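PDB 5U1T: separin from Saccharomyces cerevisiae, which cleaves the Scc1 subunit of cohesin at the onset of anaphase as a caspase-like cysteine protease, and is held inactive by securin for most of the cell cycle. Local coordinates for residues S758-C763 with I800-R805; S795-I800 with Y833-F838. All blocks are in the same frame, centred on the assembly; numbering follows the deposited sequence.

Contact 1: S758-C763 with I800-R805; sequences SAVIDC and IKIHIR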
ATOM      1  N   SER A 758      -9.058  15.499 -13.370  1.00 71.81           N
ATOM      2  CA  SER A 758      -8.255  15.644 -12.175  1.00 70.86           C
ATOM      3  C   SER A 758      -8.119  14.286 -11.450  1.00 70.12           C
ATOM      4  O   SER A 758      -7.084  14.002 -10.865  1.00 66.90           O
ATOM      5  CB  SER A 758      -8.845  16.735 -11.269  1.00 60.55           C
ATOM      6  OG  SER A 758     -10.074  16.324 -10.715  1.00 66.47           O
ATOM      7  N   ALA A 759      -9.130  13.425 -11.527  1.00 71.17           N
ATOM      8  CA  ALA A 759      -8.974  12.070 -10.980  1.00 66.29           C
ATOM      9  C   ALA A 759      -7.864  11.302 -11.701  1.00 65.96           C
ATOM     10  O   ALA A 759      -7.118  10.555 -11.082  1.00 66.91           O
ATOM     11  CB  ALA A 759     -10.273  11.299 -11.061  1.00 64.10           C
ATOM     12  N   VAL A 760      -7.762  11.485 -13.014  1.00 69.21           N
ATOM     13  CA  VAL A 760      -6.695  10.849 -13.784  1.00 67.88           C
ATOM     14  C   VAL A 760      -5.348  11.386 -13.321  1.00 70.90           C
ATOM     15  O   VAL A 760      -4.410  10.620 -13.138  1.00 72.23           O
ATOM     16  CB  VAL A 760      -6.842  11.076 -15.310  1.00 65.17           C
ATOM     17  CG1 VAL A 760      -5.576  10.655 -16.041  1.00 59.58           C
ATOM     18  CG2 VAL A 760      -8.019  10.305 -15.841  1.00 67.08           C
ATOM     19  N   ILE A 761      -5.265  12.698 -13.120  1.00 73.92           N
ATOM     20  CA  ILE A 761      -4.018  13.328 -12.704  1.00 70.52           C
ATOM     21  C   ILE A 761      -3.573  12.836 -11.327  1.00 73.81           C
ATOM     22  O   ILE A 761      -2.405  12.490 -11.145  1.00 73.73           O
ATOM     23  CB  ILE A 761      -4.141  14.846 -12.687  1.00 70.73           C
ATOM     24  CG1 ILE A 761      -4.428  15.337 -14.105  1.00 71.14           C
ATOM     25  CG2 ILE A 761      -2.872  15.479 -12.133  1.00 71.17           C
ATOM     26  CD1 ILE A 761      -4.528  16.836 -14.236  1.00 76.29           C
ATOM     27  N   ASP A 762      -4.507  12.791 -10.379  1.00 67.21           N
ATOM     28  CA  ASP A 762      -4.236  12.295  -9.037  1.00 66.37           C
ATOM     29  C   ASP A 762      -3.604  10.916  -9.089  1.00 72.22           C
ATOM     30  O   ASP A 762      -2.470  10.724  -8.636  1.00 73.90           O
ATOM     31  CB  ASP A 762      -5.513  12.250  -8.206  1.00 60.00           C
ATOM     32  CG  ASP A 762      -5.943  13.620  -7.735  1.00 63.35           C
ATOM     33  OD1 ASP A 762      -5.181  14.597  -7.915  1.00 62.65           O
ATOM     34  OD2 ASP A 762      -7.054  13.722  -7.170  1.00 72.09           O
ATOM     35  N   CYS A 763      -4.359   9.969  -9.635  1.00 69.57           N
ATOM     36  CA  CYS A 763      -3.887   8.618  -9.922  1.00 67.19           C
ATOM     37  C   CYS A 763      -2.461   8.548 -10.437  1.00 64.93           C
ATOM     38  O   CYS A 763      -1.707   7.660 -10.060  1.00 69.71           O
ATOM     39  CB  CYS A 763      -4.796   7.964 -10.961  1.00 69.82           C
ATOM     40  SG  CYS A 763      -5.905   6.778 -10.276  1.00 73.03           S
ATOM     41  N   ILE A 800      -7.877   2.225 -14.578  1.00 54.51           N
ATOM     42  CA  ILE A 800      -8.678   1.433 -15.497  1.00 50.17           C
ATOM     43  C   ILE A 800     -10.164   1.753 -15.328  1.00 50.83           C
ATOM     44  O   ILE A 800     -10.849   1.998 -16.302  1.00 53.89           O
ATOM     45  CB  ILE A 800      -8.419  -0.068 -15.310  1.00 54.80           C
ATOM     46  CG1 ILE A 800      -6.941  -0.378 -15.621  1.00 54.23           C
ATOM     47  CG2 ILE A 800      -9.344  -0.871 -16.192  1.00 46.65           C
ATOM     48  CD1 ILE A 800      -6.521  -1.849 -15.510  1.00 49.20           C
ATOM     49  N   LYS A 801     -10.654   1.777 -14.096  1.00 53.68           N
ATOM     50  CA  LYS A 801     -12.026   2.156 -13.844  1.00 46.99           C
ATOM     51  C   LYS A 801     -12.323   3.551 -14.409  1.00 54.30           C
ATOM     52  O   LYS A 801     -13.397   3.774 -14.973  1.00 59.98           O
ATOM     53  CB  LYS A 801     -12.332   2.107 -12.345  1.00 47.66           C
ATOM     54  CG  LYS A 801     -12.686   0.722 -11.777  1.00 48.42           C
ATOM     55  CD  LYS A 801     -12.782   0.808 -10.244  1.00 52.65           C
ATOM     56  CE  LYS A 801     -13.813  -0.155  -9.633  1.00 64.19           C
ATOM     57  NZ  LYS A 801     -14.136   0.150  -8.182  1.00 80.61           N
ATOM     58  N   ILE A 802     -11.389   4.488 -14.291  1.00 50.27           N
ATOM     59  CA  ILE A 802     -11.675   5.852 -14.740  1.00 57.44           C
ATOM     60  C   ILE A 802     -11.817   5.888 -16.265  1.00 58.62           C
ATOM     61  O   ILE A 802     -12.653   6.611 -16.813  1.00 58.37           O
ATOM     62  CB  ILE A 802     -10.587   6.864 -14.302  1.00 59.36           C
ATOM     63  CG1 ILE A 802     -10.531   7.007 -12.780  1.00 57.37           C
ATOM     64  CG2 ILE A 802     -10.861   8.239 -14.884  1.00 50.87           C
ATOM     65  CD1 ILE A 802      -9.355   7.856 -12.303  1.00 55.93           C
ATOM     66  N   HIS A 803     -11.019   5.073 -16.941  1.00 55.38           N
ATOM     67  CA  HIS A 803     -11.026   5.024 -18.385  1.00 51.69           C
ATOM     68  C   HIS A 803     -12.158   4.145 -18.951  1.00 56.26           C
ATOM     69  O   HIS A 803     -12.542   4.301 -20.111  1.00 58.36           O
ATOM     70  CB  HIS A 803      -9.658   4.558 -18.884  1.00 54.39           C
ATOM     71  CG  HIS A 803      -8.573   5.575 -18.681  1.00 58.96           C
ATOM     72  ND1 HIS A 803      -8.180   6.451 -19.669  1.00 68.50           N
ATOM     73  CD2 HIS A 803      -7.816   5.871 -17.598  1.00 59.04           C
ATOM     74  CE1 HIS A 803      -7.219   7.234 -19.208  1.00 65.29           C
ATOM     75  NE2 HIS A 803      -6.980   6.903 -17.953  1.00 62.37           N
ATOM     76  N   ILE A 804     -12.694   3.237 -18.138  1.00 52.58           N
ATOM     77  CA  ILE A 804     -13.900   2.497 -18.501  1.00 52.89           C
ATOM     78  C   ILE A 804     -15.070   3.453 -18.460  1.00 55.28           C
ATOM     79  O   ILE A 804     -15.866   3.501 -19.389  1.00 56.99           O
ATOM     80  CB  ILE A 804     -14.173   1.321 -17.566  1.00 48.84           C
ATOM     81  CG1 ILE A 804     -13.199   0.194 -17.863  1.00 46.55           C
ATOM     82  CG2 ILE A 804     -15.587   0.814 -17.724  1.00 35.85           C
ATOM     83  CD1 ILE A 804     -13.040  -0.769 -16.723  1.00 46.62           C
ATOM     84  N   ARG A 805     -15.148   4.242 -17.396  1.00 57.14           N
ATOM     85  CA  ARG A 805     -16.195   5.237 -17.270  1.00 50.39           C
ATOM     86  C   ARG A 805     -16.299   6.154 -18.492  1.00 55.60           C
ATOM     87  O   ARG A 805     -17.393   6.488 -18.910  1.00 59.47           O
ATOM     88  CB  ARG A 805     -15.977   6.077 -16.018  1.00 52.43           C
ATOM     89  CG  ARG A 805     -16.844   7.297 -15.997  1.00 56.60           C
ATOM     90  CD  ARG A 805     -16.599   8.140 -14.804  1.00 58.64           C
ATOM     91  NE  ARG A 805     -17.648   7.962 -13.805  1.00 66.36           N
ATOM     92  CZ  ARG A 805     -18.540   8.896 -13.500  1.00 70.66           C
ATOM     93  NH1 ARG A 805     -19.448   8.648 -12.560  1.00 70.95           N
ATOM     94  NH2 ARG A 805     -18.523  10.076 -14.132  1.00 67.94           N
TER
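I802 is the residue of helix 782-805 that reaches A759, V760 and C763 on the nearly antiparallel helix 756-775; the short axes pass 10.3 Å apart at 160°. Its two branches divide the work. In the longer arm, chi1 (-65°) sets CG1 anti to the carbonyl carbon and an extended chi2 (173°) carries CD1 on to A759, 3.8 Å from the CB of A759, while the SG of C763 lies 4.1 Å from the same I802 CD1. The shorter branch, I802 CG2, meets V760 CG2 at 3.6 Å, the two side chains meeting at a slant. A759 suits its place because a lone methyl lets the isoleucine tip come close to the backbone, where A759 O is 3.7 Å from I802 CD1. One residue on, the H803 side chain crosses V760 at about a right angle, with V760 CG2 approaching the ring obliquely. Beyond the pair, I751 of helix 729-752 also touches I802, and acidic side chains of the other protein's chain pack on V760 and on H803. No hydrogen bond or salt bridge links the two segments, so this buried seam depends on the shape and apolar character of its side chains, with one forked isoleucine set against small or branched neighbours.

Contact 2: S795-I800 with Y833-F838; sequences SFFQLI and YRCLHF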
ATOM      1  N   SER A 795      -4.165   1.819  -7.563  1.00 60.84           N
ATOM      2  CA  SER A 795      -4.081   2.873  -8.549  1.00 55.28           C
ATOM      3  C   SER A 795      -4.230   2.309  -9.971  1.00 57.05           C
ATOM      4  O   SER A 795      -4.786   2.982 -10.815  1.00 61.34           O
ATOM      5  CB  SER A 795      -2.784   3.665  -8.395  1.00 51.83           C
ATOM      6  OG  SER A 795      -1.727   2.984  -9.009  1.00 65.09           O
ATOM      7  N   PHE A 796      -3.801   1.082 -10.245  1.00 53.41           N
ATOM      8  CA  PHE A 796      -4.173   0.462 -11.526  1.00 54.02           C
ATOM      9  C   PHE A 796      -5.690   0.214 -11.662  1.00 56.51           C
ATOM     10  O   PHE A 796      -6.287   0.605 -12.655  1.00 56.40           O
ATOM     11  CB  PHE A 796      -3.423  -0.850 -11.748  1.00 57.84           C
ATOM     12  CG  PHE A 796      -2.049  -0.663 -12.331  1.00 65.59           C
ATOM     13  CD1 PHE A 796      -1.890  -0.402 -13.691  1.00 61.08           C
ATOM     14  CD2 PHE A 796      -0.919  -0.723 -11.517  1.00 63.51           C
ATOM     15  CE1 PHE A 796      -0.627  -0.211 -14.239  1.00 66.19           C
ATOM     16  CE2 PHE A 796       0.344  -0.534 -12.051  1.00 67.61           C
ATOM     17  CZ  PHE A 796       0.496  -0.281 -13.418  1.00 66.62           C
ATOM     18  N   PHE A 797      -6.297  -0.434 -10.674  1.00 49.59           N
ATOM     19  CA  PHE A 797      -7.742  -0.549 -10.606  1.00 56.47           C
ATOM     20  C   PHE A 797      -8.422   0.818 -10.863  1.00 58.55           C
ATOM     21  O   PHE A 797      -9.284   0.945 -11.729  1.00 55.41           O
ATOM     22  CB  PHE A 797      -8.186  -1.104  -9.245  1.00 53.15           C
ATOM     23  CG  PHE A 797      -7.631  -2.469  -8.915  1.00 55.94           C
ATOM     24  CD1 PHE A 797      -7.048  -3.269  -9.888  1.00 55.63           C
ATOM     25  CD2 PHE A 797      -7.695  -2.956  -7.610  1.00 54.48           C
ATOM     26  CE1 PHE A 797      -6.530  -4.538  -9.556  1.00 57.49           C
ATOM     27  CE2 PHE A 797      -7.189  -4.210  -7.274  1.00 52.98           C
ATOM     28  CZ  PHE A 797      -6.613  -5.007  -8.249  1.00 54.23           C
ATOM     29  N   GLN A 798      -8.008   1.841 -10.131  1.00 55.71           N
ATOM     30  CA  GLN A 798      -8.636   3.140 -10.260  1.00 57.84           C
ATOM     31  C   GLN A 798      -8.507   3.730 -11.670  1.00 58.60           C
ATOM     32  O   GLN A 798      -9.486   4.224 -12.223  1.00 56.56           O
ATOM     33  CB  GLN A 798      -8.051   4.118  -9.240  1.00 57.06           C
ATOM     34  CG  GLN A 798      -9.004   5.235  -8.847  1.00 62.22           C
ATOM     35  CD  GLN A 798     -10.423   4.722  -8.626  1.00 66.29           C
ATOM     36  OE1 GLN A 798     -10.705   3.981  -7.677  1.00 68.67           O
ATOM     37  NE2 GLN A 798     -11.322   5.090  -9.536  1.00 74.41           N
ATOM     38  N   LEU A 799      -7.304   3.692 -12.240  1.00 56.51           N
ATOM     39  CA  LEU A 799      -7.062   4.273 -13.553  1.00 54.50           C
ATOM     40  C   LEU A 799      -7.891   3.559 -14.617  1.00 60.88           C
ATOM     41  O   LEU A 799      -8.536   4.209 -15.452  1.00 58.40           O
ATOM     42  CB  LEU A 799      -5.584   4.212 -13.924  1.00 49.23           C
ATOM     43  CG  LEU A 799      -4.699   5.404 -13.572  1.00 57.04           C
ATOM     44  CD1 LEU A 799      -3.236   4.982 -13.623  1.00 62.87           C
ATOM     45  CD2 LEU A 799      -4.922   6.579 -14.492  1.00 55.13           C
ATOM     46  N   ILE A 800      -7.877   2.225 -14.578  1.00 54.51           N
ATOM     47  CA  ILE A 800      -8.678   1.433 -15.497  1.00 50.17           C
ATOM     48  C   ILE A 800     -10.164   1.753 -15.328  1.00 50.83           C
ATOM     49  O   ILE A 800     -10.849   1.998 -16.302  1.00 53.89           O
ATOM     50  CB  ILE A 800      -8.419  -0.068 -15.310  1.00 54.80           C
ATOM     51  CG1 ILE A 800      -6.941  -0.378 -15.621  1.00 54.23           C
ATOM     52  CG2 ILE A 800      -9.344  -0.871 -16.192  1.00 46.65           C
ATOM     53  CD1 ILE A 800      -6.521  -1.849 -15.510  1.00 49.20           C
ATOM     54  N   TYR A 833      -4.923 -12.659  -6.512  1.00 52.91           N
ATOM     55  CA  TYR A 833      -6.342 -12.944  -6.676  1.00 49.82           C
ATOM     56  C   TYR A 833      -7.123 -11.693  -7.071  1.00 53.33           C
ATOM     57  O   TYR A 833      -7.810 -11.696  -8.085  1.00 52.23           O
ATOM     58  CB  TYR A 833      -6.984 -13.535  -5.416  1.00 53.87           C
ATOM     59  CG  TYR A 833      -8.472 -13.677  -5.653  1.00 54.56           C
ATOM     60  CD1 TYR A 833      -8.945 -14.584  -6.600  1.00 53.78           C
ATOM     61  CD2 TYR A 833      -9.395 -12.846  -5.017  1.00 45.76           C
ATOM     62  CE1 TYR A 833     -10.282 -14.691  -6.880  1.00 50.39           C
ATOM     63  CE2 TYR A 833     -10.743 -12.946  -5.298  1.00 53.93           C
ATOM     64  CZ  TYR A 833     -11.180 -13.873  -6.232  1.00 54.17           C
ATOM     65  OH  TYR A 833     -12.520 -13.998  -6.531  1.00 57.64           O
ATOM     66  N   ARG A 834      -7.031 -10.639  -6.267  1.00 52.42           N
ATOM     67  CA  ARG A 834      -7.803  -9.431  -6.509  1.00 47.25           C
ATOM     68  C   ARG A 834      -7.561  -8.867  -7.898  1.00 52.59           C
ATOM     69  O   ARG A 834      -8.506  -8.392  -8.551  1.00 56.72           O
ATOM     70  CB  ARG A 834      -7.492  -8.354  -5.473  1.00 45.73           C
ATOM     71  CG  ARG A 834      -8.031  -8.619  -4.106  1.00 50.26           C
ATOM     72  CD  ARG A 834      -9.506  -8.920  -4.130  1.00 48.75           C
ATOM     73  NE  ARG A 834      -9.969  -9.256  -2.793  1.00 53.77           N
ATOM     74  CZ  ARG A 834     -10.447  -8.369  -1.922  1.00 55.74           C
ATOM     75  NH1 ARG A 834     -10.542  -7.093  -2.263  1.00 56.56           N
ATOM     76  NH2 ARG A 834     -10.840  -8.759  -0.709  1.00 55.76           N
ATOM     77  N   CYS A 835      -6.318  -8.925  -8.361  1.00 47.68           N
ATOM     78  CA  CYS A 835      -6.010  -8.401  -9.682  1.00 53.76           C
ATOM     79  C   CYS A 835      -6.637  -9.267 -10.769  1.00 55.52           C
ATOM     80  O   CYS A 835      -7.168  -8.756 -11.750  1.00 54.93           O
ATOM     81  CB  CYS A 835      -4.508  -8.310  -9.902  1.00 54.93           C
ATOM     82  SG  CYS A 835      -3.713  -6.964  -9.043  1.00 58.71           S
ATOM     83  N   LEU A 836      -6.570 -10.582 -10.595  1.00 54.14           N
ATOM     84  CA  LEU A 836      -7.180 -11.477 -11.563  1.00 53.96           C
ATOM     85  C   LEU A 836      -8.706 -11.333 -11.582  1.00 56.38           C
ATOM     86  O   LEU A 836      -9.328 -11.520 -12.630  1.00 56.44           O
ATOM     87  CB  LEU A 836      -6.792 -12.926 -11.278  1.00 55.08           C
ATOM     88  CG  LEU A 836      -5.360 -13.284 -11.683  1.00 60.63           C
ATOM     89  CD1 LEU A 836      -5.014 -14.712 -11.260  1.00 50.00           C
ATOM     90  CD2 LEU A 836      -5.173 -13.078 -13.177  1.00 53.02           C
ATOM     91  N   HIS A 837      -9.296 -11.006 -10.432  1.00 50.88           N
ATOM     92  CA  HIS A 837     -10.733 -10.812 -10.329  1.00 47.91           C
ATOM     93  C   HIS A 837     -11.121  -9.570 -11.086  1.00 55.10           C
ATOM     94  O   HIS A 837     -12.128  -9.559 -11.781  1.00 53.92           O
ATOM     95  CB  HIS A 837     -11.170 -10.693  -8.870  1.00 53.80           C
ATOM     96  CG  HIS A 837     -12.581 -10.202  -8.681  1.00 52.68           C
ATOM     97  ND1 HIS A 837     -13.687 -10.994  -8.911  1.00 53.88           N
ATOM     98  CD2 HIS A 837     -13.057  -9.016  -8.238  1.00 51.42           C
ATOM     99  CE1 HIS A 837     -14.779 -10.310  -8.628  1.00 53.55           C
ATOM    100  NE2 HIS A 837     -14.423  -9.108  -8.211  1.00 53.02           N
ATOM    101  N   PHE A 838     -10.300  -8.529 -10.944  1.00 53.64           N
ATOM    102  CA  PHE A 838     -10.502  -7.270 -11.642  1.00 48.43           C
ATOM    103  C   PHE A 838     -10.321  -7.415 -13.152  1.00 52.22           C
ATOM    104  O   PHE A 838     -11.169  -6.977 -13.919  1.00 50.23           O
ATOM    105  CB  PHE A 838      -9.548  -6.215 -11.114  1.00 48.72           C
ATOM    106  CG  PHE A 838      -9.724  -4.887 -11.752  1.00 50.11           C
ATOM    107  CD1 PHE A 838     -10.661  -3.990 -11.262  1.00 51.38           C
ATOM    108  CD2 PHE A 838      -8.963  -4.530 -12.854  1.00 53.50           C
ATOM    109  CE1 PHE A 838     -10.831  -2.759 -11.851  1.00 51.67           C
ATOM    110  CE2 PHE A 838      -9.131  -3.303 -13.455  1.00 52.93           C
ATOM    111  CZ  PHE A 838     -10.059  -2.413 -12.955  1.00 53.63           C
TER
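F797 and F838 lay their rings together in an offset stack, centroids 4.7 Å apart and planes inclined by 26°, between helices that run nearly parallel. The two side chains reach across from opposing helices and overlap as they pass, and F797 CD1 sits over one face of the F838 ring, toward its rim, 3.6 Å from F838 CG. A CH-pi contact extends the overlap: F797 CA stands above the same ring, 4.2 Å from the F838 centroid. F838 has CG anti to its backbone N (chi1 -178°), which sends CG toward helix 782-805. Sulfur-aromatic contact is made by C835, whose SG approaches F797 CZ obliquely at 3.6 Å; a small, polarisable thiol fits close to CZ and CE1 of the ring. Aliphatic packing comes from I800, whose CD1 lies at the edge of the F838 ring, 3.6 Å from F838 CE2. An alanine in place of F838 would probably open a gap beside I800 and leave the F797 ring without its stacking partner. R834 meets F797 CZ with its backbone O, its CB a little farther off, while its NE is hydrogen-bonded to the OG of S874. L819 and I823 of helix 809-825 touch C835 as well. The arrangement is typical of an all-helical array, in which helix 782-805 and helix 829-845 run alike with helix 809-825 between them in sequence.

Helix 782-805 serves both contacts, presenting I802 and H803 to helix 756-775 in contact 1 and F797 and I800 to helix 829-845 in contact 2. The centres lie about 13 Å apart, and the two interfaces touch: C763 SG of contact 1 packs against Q798 CB at 3.6 Å, while K801 CG comes 3.9 Å from F838 CE1. Contact 1 pairs nearly antiparallel helices mainly through aliphatic groups, whereas contact 2 pairs nearly parallel ones through stacked rings. Both lie away from C1497, the probable catalytic cysteine, and belong to the helical body of the chain, where they tie three helices side by side.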